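Local coordinates for protein ureidoglycolate hydrolase (Arabidopsis thaliana, PDB 4PXE) that hydrolyses (S)-ureidoglycolate to glyoxylate in plant purine breakdown, working as a manganese-dependent homodimeric amidohydrolase of the peptidase M20 family, at residues V41-T44 with A50-Y53; A61-R66 with E113-L118; A261-A266 with N326-K331. All coordinates share one frame; numbering follows the deposited sequence.

Contact 1 of 3, residues V41-T44 with A50-Y53; sequences VLYT and ARRY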
loop_
_atom_site.group_PDB
_atom_site.type_symbol
_atom_site.label_atom_id
_atom_site.label_comp_id
_atom_site.label_asym_id
_atom_site.label_seq_id
_atom_site.Cartn_x
_atom_site.Cartn_y
_atom_site.Cartn_z
ATOM N N VAL A 41 10.541 4.514 -13.406
ATOM C CA VAL A 41 11.388 4.403 -12.238
ATOM C C VAL A 41 12.786 3.904 -12.579
ATOM O O VAL A 41 12.961 3.036 -13.445
ATOM C CB VAL A 41 10.711 3.469 -11.204
ATOM C CG1 VAL A 41 11.568 3.320 -9.966
ATOM C CG2 VAL A 41 9.337 4.018 -10.846
ATOM N N LEU A 42 13.769 4.499 -11.903
ATOM C CA LEU A 42 15.179 4.136 -11.999
ATOM C C LEU A 42 15.429 2.638 -12.164
ATOM O O LEU A 42 14.971 1.841 -11.349
ATOM C CB LEU A 42 15.911 4.645 -10.750
ATOM C CG LEU A 42 17.367 4.237 -10.534
ATOM C CD1 LEU A 42 18.224 4.705 -11.702
ATOM C CD2 LEU A 42 17.873 4.821 -9.240
ATOM N N TYR A 43 16.144 2.301 -13.243
ATOM C CA TYR A 43 16.645 0.953 -13.566
ATOM C C TYR A 43 15.598 -0.077 -14.008
ATOM O O TYR A 43 15.941 -1.231 -14.259
ATOM C CB TYR A 43 17.512 0.367 -12.436
ATOM C CG TYR A 43 18.790 1.112 -12.098
ATOM C CD1 TYR A 43 19.549 1.748 -13.079
ATOM C CD2 TYR A 43 19.251 1.155 -10.788
ATOM C CE1 TYR A 43 20.726 2.415 -12.748
ATOM C CE2 TYR A 43 20.412 1.811 -10.445
ATOM C CZ TYR A 43 21.159 2.439 -11.427
ATOM O OH TYR A 43 22.315 3.095 -11.058
ATOM N N THR A 44 14.329 0.314 -14.099
ATOM C CA THR A 44 13.326 -0.575 -14.663
ATOM C C THR A 44 13.458 -0.652 -16.181
ATOM O O THR A 44 14.213 0.107 -16.793
ATOM C CB THR A 44 11.908 -0.110 -14.329
ATOM O OG1 THR A 44 11.699 1.188 -14.906
ATOM C CG2 THR A 44 11.703 -0.043 -12.809
ATOM N N ALA A 50 13.989 4.422 -22.187
ATOM C CA ALA A 50 14.134 5.872 -22.268
ATOM C C ALA A 50 15.602 6.299 -22.367
ATOM O O ALA A 50 15.928 7.217 -23.127
ATOM C CB ALA A 50 13.459 6.537 -21.081
ATOM N N ARG A 51 16.487 5.640 -21.610
ATOM C CA ARG A 51 17.930 5.904 -21.728
ATOM C C ARG A 51 18.412 5.678 -23.157
ATOM O O ARG A 51 19.182 6.471 -23.695
ATOM C CB ARG A 51 18.734 4.984 -20.798
ATOM C CG ARG A 51 18.535 5.216 -19.306
ATOM C CD ARG A 51 19.231 4.117 -18.486
ATOM N NE ARG A 51 18.933 4.321 -17.074
ATOM C CZ ARG A 51 19.699 5.000 -16.232
ATOM N NH1 ARG A 51 20.860 5.498 -16.628
ATOM N NH2 ARG A 51 19.298 5.176 -14.984
ATOM N N ARG A 52 17.960 4.580 -23.755
ATOM C CA ARG A 52 18.372 4.234 -25.109
ATOM C C ARG A 52 17.881 5.274 -26.113
ATOM O O ARG A 52 18.612 5.653 -27.026
ATOM C CB ARG A 52 17.885 2.829 -25.472
ATOM C CG ARG A 52 18.533 1.735 -24.621
ATOM C CD ARG A 52 17.881 0.380 -24.836
ATOM N NE ARG A 52 17.884 -0.031 -26.236
ATOM C CZ ARG A 52 18.862 -0.724 -26.812
ATOM N NH1 ARG A 52 19.926 -1.083 -26.106
ATOM N NH2 ARG A 52 18.779 -1.056 -28.093
ATOM N N TYR A 53 16.650 5.746 -25.922
ATOM C CA TYR A 53 16.068 6.760 -26.791
ATOM C C TYR A 53 16.907 8.034 -26.737
ATOM O O TYR A 53 17.250 8.604 -27.770
ATOM C CB TYR A 53 14.621 7.034 -26.358
ATOM C CG TYR A 53 13.866 8.021 -27.219
ATOM C CD1 TYR A 53 13.963 9.386 -26.983
ATOM C CD2 TYR A 53 13.038 7.592 -28.247
ATOM C CE1 TYR A 53 13.260 10.301 -27.760
ATOM C CE2 TYR A 53 12.332 8.499 -29.029
ATOM C CZ TYR A 53 12.452 9.852 -28.774
ATOM O OH TYR A 53 11.756 10.759 -29.542
#
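Arg-51 reaches back from the helix to the turn that precedes it and ends against Leu-42 and Tyr-43. Its chain is extended from CG to NE, with CG anti to the carbonyl carbon (chi1 -67°), carrying NH2 most of the way across the 9.6 Å between CA of Tyr-43 and CA of Arg-51, where the turn's side chains meet it. A single atom does the touching: NH2 of Arg-51 lies 3.5 Å from CD1 of Leu-42, the methyl meeting the guanidinium at its edge, and 3.8 Å from CE1 of Tyr-43. The ring and guanidinium planes are 24° apart, but the approach to the ring is oblique.

Leu-42 turns its CG anti to the backbone N (chi1 172°), and this brings CD1 over the centre of the Tyr-43 ring, 3.4 Å above its plane. One methyl thus covers a ring face and meets the arginine as well, a task that suits a branched leucine. The tyrosine hydroxyl hydrogen-bonds to the carbonyl of Val-70. The arginine's charge is met by Asp-47 in a salt bridge at NE, while NH2 makes a hydrogen bond to OG1 of Thr-135; Asp-47 also takes the backbone N-H of Tyr-43, so one carboxylate holds both turn and arginine.

Residues 41-44 form a type II beta turn, with Tyr-43 at positive phi. Thr-44 closes it with two hydrogen bonds, from its N at 3.1 Å and its OG1 at 2.7 Å, both to O of Val-41, the hydroxyl bond falling in the carbonyl plane on a lone pair. The same OG1 makes a weak bond to the N of Asp-47. Small and hydroxylated, threonine suits this double duty, and the arrangement is that of a beta turn leading into the side-chain N-cap of helix 45-60.

Contact 2 of 3, residues A61-R66 with E113-L118; sequences AGLTVR and EAINVL
The Schellman motif that ends helix 45-60 brings Ala-61 and, just past Gly-62, Leu-63 against helix 105-120: Ala-61 meets Asn-116 and Ile-115, Leu-63 meets Ile-115. Gly-62, between them, has the positive phi (76°) that lets the chain leave the helix and turn toward strand 64-67; a residue without a side chain takes up this conformation easily.

The backbones come nearest at Ala-61 and Asn-116, whose CA atoms are 6.3 Å apart. Here the amide of Asn-116 lies against the alanine: OD1 is 3.4 Å from CB of Ala-61, and ND2 stands a little farther off, 4.0 Å from that same CB. The small methyl allows the helix end to come this near. With CG anti to its own carbonyl carbon (chi1 -71°), the asparagine swings its amide toward Ala-61. A glycine in place of Asn-116 would remove the amide packed on Ala-61 and would probably open a gap beside that methyl, where the two helices come close.

On the inner side the contact belongs to the hydrophobic layer between helix and sheet in the metal-binding domain of the M20 fold. Ile-115 points CG2 across, and it meets CD2 of Leu-63 at 4.0 Å, with CB of Ala-61 a looser neighbour at 4.5 Å. Leu-63 and Ile-115 also share Trp-77 of strand 73-77 and Ile-131 of strand 129-133, so branched aliphatic chains suit both places. The carbonyl of Ala-61, at the end of its helix, accepts a hydrogen bond from Lys-119, one turn along from Ile-115.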
loop_
_atom_site.group_PDB
_atom_site.type_symbol
_atom_site.label_atom_id
_atom_site.label_comp_id
_atom_site.label_asym_id
_atom_site.label_seq_id
_atom_site.Cartn_x
_atom_site.Cartn_y
_atom_site.Cartn_z
ATOM N N ALA A 61 23.028 13.783 -32.760
ATOM C CA ALA A 61 23.486 15.162 -32.644
ATOM C C ALA A 61 25.013 15.273 -32.715
ATOM O O ALA A 61 25.574 16.357 -32.542
ATOM C CB ALA A 61 22.974 15.779 -31.347
ATOM N N GLY A 62 25.683 14.145 -32.945
ATOM C CA GLY A 62 27.133 14.132 -33.083
ATOM C C GLY A 62 27.922 14.255 -31.788
ATOM O O GLY A 62 29.098 14.629 -31.801
ATOM N N LEU A 63 27.286 13.941 -30.663
ATOM C CA LEU A 63 27.952 14.071 -29.370
ATOM C C LEU A 63 28.749 12.818 -29.014
ATOM O O LEU A 63 28.349 11.706 -29.345
ATOM C CB LEU A 63 26.921 14.352 -28.267
ATOM C CG LEU A 63 26.037 15.579 -28.480
ATOM C CD1 LEU A 63 24.945 15.634 -27.422
ATOM C CD2 LEU A 63 26.885 16.829 -28.419
ATOM N N THR A 64 29.878 13.016 -28.340
ATOM C CA THR A 64 30.602 11.902 -27.738
ATOM C C THR A 64 29.836 11.420 -26.509
ATOM O O THR A 64 29.671 12.172 -25.544
ATOM C CB THR A 64 32.007 12.332 -27.308
ATOM O OG1 THR A 64 32.714 12.862 -28.438
ATOM C CG2 THR A 64 32.777 11.143 -26.749
ATOM N N VAL A 65 29.390 10.170 -26.539
ATOM C CA VAL A 65 28.514 9.638 -25.491
ATOM C C VAL A 65 29.255 8.685 -24.553
ATOM O O VAL A 65 29.891 7.726 -25.000
ATOM C CB VAL A 65 27.288 8.913 -26.089
ATOM C CG1 VAL A 65 26.334 8.447 -24.976
ATOM C CG2 VAL A 65 26.558 9.825 -27.087
ATOM N N ARG A 66 29.158 8.939 -23.252
ATOM C CA ARG A 66 29.746 8.040 -22.265
ATOM C C ARG A 66 28.841 7.917 -21.055
ATOM O O ARG A 66 27.960 8.750 -20.849
ATOM C CB ARG A 66 31.117 8.540 -21.827
ATOM C CG ARG A 66 31.122 9.953 -21.305
ATOM C CD ARG A 66 32.493 10.352 -20.785
ATOM N NE ARG A 66 32.523 10.264 -19.332
ATOM C CZ ARG A 66 32.346 11.301 -18.521
ATOM N NH1 ARG A 66 32.158 12.519 -19.023
ATOM N NH2 ARG A 66 32.374 11.118 -17.213
ATOM N N GLU A 113 18.242 19.499 -28.177
ATOM C CA GLU A 113 17.765 20.438 -29.186
ATOM C C GLU A 113 18.612 21.714 -29.202
ATOM O O GLU A 113 18.876 22.263 -30.265
ATOM C CB GLU A 113 16.272 20.760 -29.002
ATOM C CG GLU A 113 15.702 21.774 -30.012
ATOM C CD GLU A 113 15.700 21.285 -31.464
ATOM O OE1 GLU A 113 15.926 20.080 -31.724
ATOM O OE2 GLU A 113 15.459 22.124 -32.366
ATOM N N ALA A 114 19.073 22.162 -28.040
ATOM C CA ALA A 114 19.953 23.324 -27.977
ATOM C C ALA A 114 21.263 23.098 -28.732
ATOM O O ALA A 114 21.757 24.002 -29.423
ATOM C CB ALA A 114 20.238 23.688 -26.525
ATOM N N ILE A 115 21.822 21.896 -28.625
ATOM C CA ILE A 115 23.021 21.544 -29.386
ATOM C C ILE A 115 22.730 21.605 -30.882
ATOM O O ILE A 115 23.485 22.194 -31.658
ATOM C CB ILE A 115 23.529 20.134 -29.025
ATOM C CG1 ILE A 115 24.060 20.114 -27.594
ATOM C CG2 ILE A 115 24.614 19.686 -29.987
ATOM C CD1 ILE A 115 25.205 21.033 -27.351
ATOM N N ASN A 116 21.627 20.993 -31.287
ATOM C CA ASN A 116 21.235 20.994 -32.693
ATOM C C ASN A 116 20.969 22.398 -33.239
ATOM O O ASN A 116 21.354 22.715 -34.371
ATOM C CB ASN A 116 20.049 20.050 -32.908
ATOM C CG ASN A 116 20.456 18.584 -32.775
ATOM O OD1 ASN A 116 21.542 18.196 -33.213
ATOM N ND2 ASN A 116 19.601 17.774 -32.169
ATOM N N VAL A 117 20.355 23.247 -32.419
ATOM C CA VAL A 117 20.124 24.649 -32.752
ATOM C C VAL A 117 21.452 25.375 -33.007
ATOM O O VAL A 117 21.616 26.069 -34.019
ATOM C CB VAL A 117 19.357 25.369 -31.611
ATOM C CG1 VAL A 117 19.474 26.888 -31.730
ATOM C CG2 VAL A 117 17.885 24.922 -31.567
ATOM N N LEU A 118 22.409 25.203 -32.100
ATOM C CA LEU A 118 23.717 25.836 -32.230
ATOM C C LEU A 118 24.473 25.328 -33.456
ATOM O O LEU A 118 25.127 26.107 -34.166
ATOM C CB LEU A 118 24.541 25.597 -30.966
ATOM C CG LEU A 118 24.115 26.435 -29.759
ATOM C CD1 LEU A 118 24.908 26.009 -28.522
ATOM C CD2 LEU A 118 24.273 27.932 -30.032
#

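Contact 3 of 3, residues A261-A266 with N326-K331; sequences AELALA and NTIAKK
Two helical segments meet with Glu-262 and Ile-328 at their nearest point, where the CA atoms are 7.2 Å apart. Each segment is continuous helix, its own backbone bonds running from residue i+4 back to i, as from N of Ala-266 to O of Glu-262 at 2.9 Å. Between the two segments the contact is made by side chains, one of them resting on the facing backbone.

Ile-328 carries most of it, inserting between Glu-262 and Leu-263. Its CG1 is anti to the carbonyl carbon (chi1 -70°) and the chain runs on nearly extended, pushing CD1 to the backbone of the facing helix: the methyl lies 3.5 Å from N of Leu-263. It also rests 3.8 Å from CB of Glu-262 and 4.1 Å from CB of Leu-263, whose side chain crosses that of the isoleucine at about a right angle. The other branch, CG2, lies 3.6 Å from OE1 of Glu-262. A beta-branched residue suits the place because its two arms can serve two neighbours at once.

Glu-262 is amphipathic in its use. Its CB is part of the apolar surface, while the chain, extended beyond CG, carries the carboxylate past Ile-328, where OE1 forms a salt bridge with NE of Arg-332 on the same helix as Ile-328. The two helices are thus linked by a charge pair next to the methyl contact, on the partly exposed side.

Leu-263 turns to the buried side and packs on Val-236 and Phe-238 of strand 222-239, a strand that Ala-329 also touches, so both helices lie on the sheet of the dimerization region. Helix 256-272 meets the second subunit as well: Ala-261 packs on Ala-261 and Leu-265 on Leu-265 of that chain, while helix 311-332 flanks it within its own subunit.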
loop_
_atom_site.group_PDB
_atom_site.type_symbol
_atom_site.label_atom_id
_atom_site.label_comp_id
_atom_site.label_asym_id
_atom_site.label_seq_id
_atom_site.Cartn_x
_atom_site.Cartn_y
_atom_site.Cartn_z
ATOM N N ALA A 261 -1.792 8.501 11.569
ATOM C CA ALA A 261 -2.760 9.552 11.239
ATOM C C ALA A 261 -2.478 10.816 12.046
ATOM O O ALA A 261 -2.487 11.937 11.506
ATOM C CB ALA A 261 -4.177 9.061 11.491
ATOM N N GLU A 262 -2.200 10.635 13.330
ATOM C CA GLU A 262 -1.890 11.762 14.199
ATOM C C GLU A 262 -0.600 12.444 13.789
ATOM O O GLU A 262 -0.510 13.681 13.835
ATOM C CB GLU A 262 -1.838 11.319 15.666
ATOM C CG GLU A 262 -3.212 10.956 16.173
ATOM C CD GLU A 262 -3.227 10.315 17.548
ATOM O OE1 GLU A 262 -2.279 9.575 17.884
ATOM O OE2 GLU A 262 -4.212 10.543 18.279
ATOM N N LEU A 263 0.399 11.666 13.375
ATOM C CA LEU A 263 1.662 12.273 12.955
ATOM C C LEU A 263 1.481 13.065 11.669
ATOM O O LEU A 263 2.036 14.155 11.543
ATOM C CB LEU A 263 2.794 11.248 12.819
ATOM C CG LEU A 263 4.183 11.848 12.551
ATOM C CD1 LEU A 263 4.608 12.860 13.636
ATOM C CD2 LEU A 263 5.231 10.767 12.383
ATOM N N ALA A 264 0.698 12.548 10.729
ATOM C CA ALA A 264 0.478 13.277 9.474
ATOM C C ALA A 264 -0.173 14.622 9.748
ATOM O O ALA A 264 0.192 15.629 9.127
ATOM C CB ALA A 264 -0.380 12.453 8.523
ATOM N N LEU A 265 -1.136 14.653 10.666
ATOM C CA LEU A 265 -1.798 15.900 11.028
ATOM C C LEU A 265 -0.843 16.830 11.786
ATOM O O LEU A 265 -0.923 18.061 11.647
ATOM C CB LEU A 265 -3.082 15.626 11.821
ATOM C CG LEU A 265 -4.169 15.023 10.924
ATOM C CD1 LEU A 265 -5.216 14.253 11.725
ATOM C CD2 LEU A 265 -4.835 16.100 10.075
ATOM N N ALA A 266 0.082 16.260 12.552
ATOM C CA ALA A 266 1.084 17.085 13.239
ATOM C C ALA A 266 2.049 17.743 12.258
ATOM O O ALA A 266 2.460 18.887 12.461
ATOM C CB ALA A 266 1.858 16.278 14.296
ATOM N N ASN A 326 7.484 11.317 19.039
ATOM C CA ASN A 326 7.707 10.750 20.365
ATOM C C ASN A 326 6.512 10.906 21.298
ATOM O O ASN A 326 6.152 9.973 22.021
ATOM C CB ASN A 326 8.982 11.333 20.984
ATOM C CG ASN A 326 10.234 10.663 20.449
ATOM O OD1 ASN A 326 10.564 9.542 20.837
ATOM N ND2 ASN A 326 10.938 11.343 19.556
ATOM N N THR A 327 5.867 12.065 21.267
ATOM C CA THR A 327 4.686 12.308 22.079
ATOM C C THR A 327 3.546 11.366 21.680
ATOM O O THR A 327 2.891 10.771 22.529
ATOM C CB THR A 327 4.224 13.771 21.955
ATOM O OG1 THR A 327 5.249 14.627 22.471
ATOM C CG2 THR A 327 2.945 14.003 22.738
ATOM N N ILE A 328 3.326 11.240 20.375
ATOM C CA ILE A 328 2.300 10.343 19.853
ATOM C C ILE A 328 2.599 8.887 20.208
ATOM O O ILE A 328 1.696 8.156 20.620
ATOM C CB ILE A 328 2.171 10.517 18.322
ATOM C CG1 ILE A 328 1.553 11.880 18.021
ATOM C CG2 ILE A 328 1.325 9.396 17.706
ATOM C CD1 ILE A 328 1.755 12.342 16.583
ATOM N N ALA A 329 3.853 8.466 20.062
ATOM C CA ALA A 329 4.220 7.088 20.400
ATOM C C ALA A 329 3.908 6.778 21.865
ATOM O O ALA A 329 3.335 5.734 22.181
ATOM C CB ALA A 329 5.679 6.816 20.088
ATOM N N LYS A 330 4.258 7.700 22.759
ATOM C CA LYS A 330 3.985 7.509 24.182
ATOM C C LYS A 330 2.487 7.462 24.481
ATOM O O LYS A 330 2.031 6.610 25.248
ATOM C CB LYS A 330 4.664 8.606 25.009
ATOM C CG LYS A 330 6.185 8.510 25.046
ATOM C CD LYS A 330 6.768 9.496 26.063
ATOM C CE LYS A 330 8.282 9.373 26.185
ATOM N NZ LYS A 330 9.005 9.954 25.016
ATOM N N LYS A 331 1.719 8.367 23.883
ATOM C CA LYS A 331 0.285 8.434 24.131
ATOM C C LYS A 331 -0.449 7.211 23.574
ATOM O O LYS A 331 -1.356 6.669 24.213
ATOM C CB LYS A 331 -0.307 9.727 23.557
ATOM C CG LYS A 331 -1.813 9.811 23.731
ATOM C CD LYS A 331 -2.331 11.229 23.608
ATOM C CE LYS A 331 -3.791 11.299 24.029
ATOM N NZ LYS A 331 -4.014 10.598 25.330
#

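In the fold
From the N terminus the three contacts follow one another in series; none nests in or crosses another. Contact 1 closes a short loop, six residues apart in sequence, at the start of helix 45-60. Contact 2 picks up just past the other end of that helix and bridges 47 residues to helix 105-120, tying the turn between helix 45-60 and strand 64-67 to helix 105-120. Their centres are 20 Å apart. Contact 3 closes a later loop of 60 residues inside the dimerization region, pairing its two helices. It lies about 52 Å from contact 2, centre to centre, on the opposite side of the chain's centre.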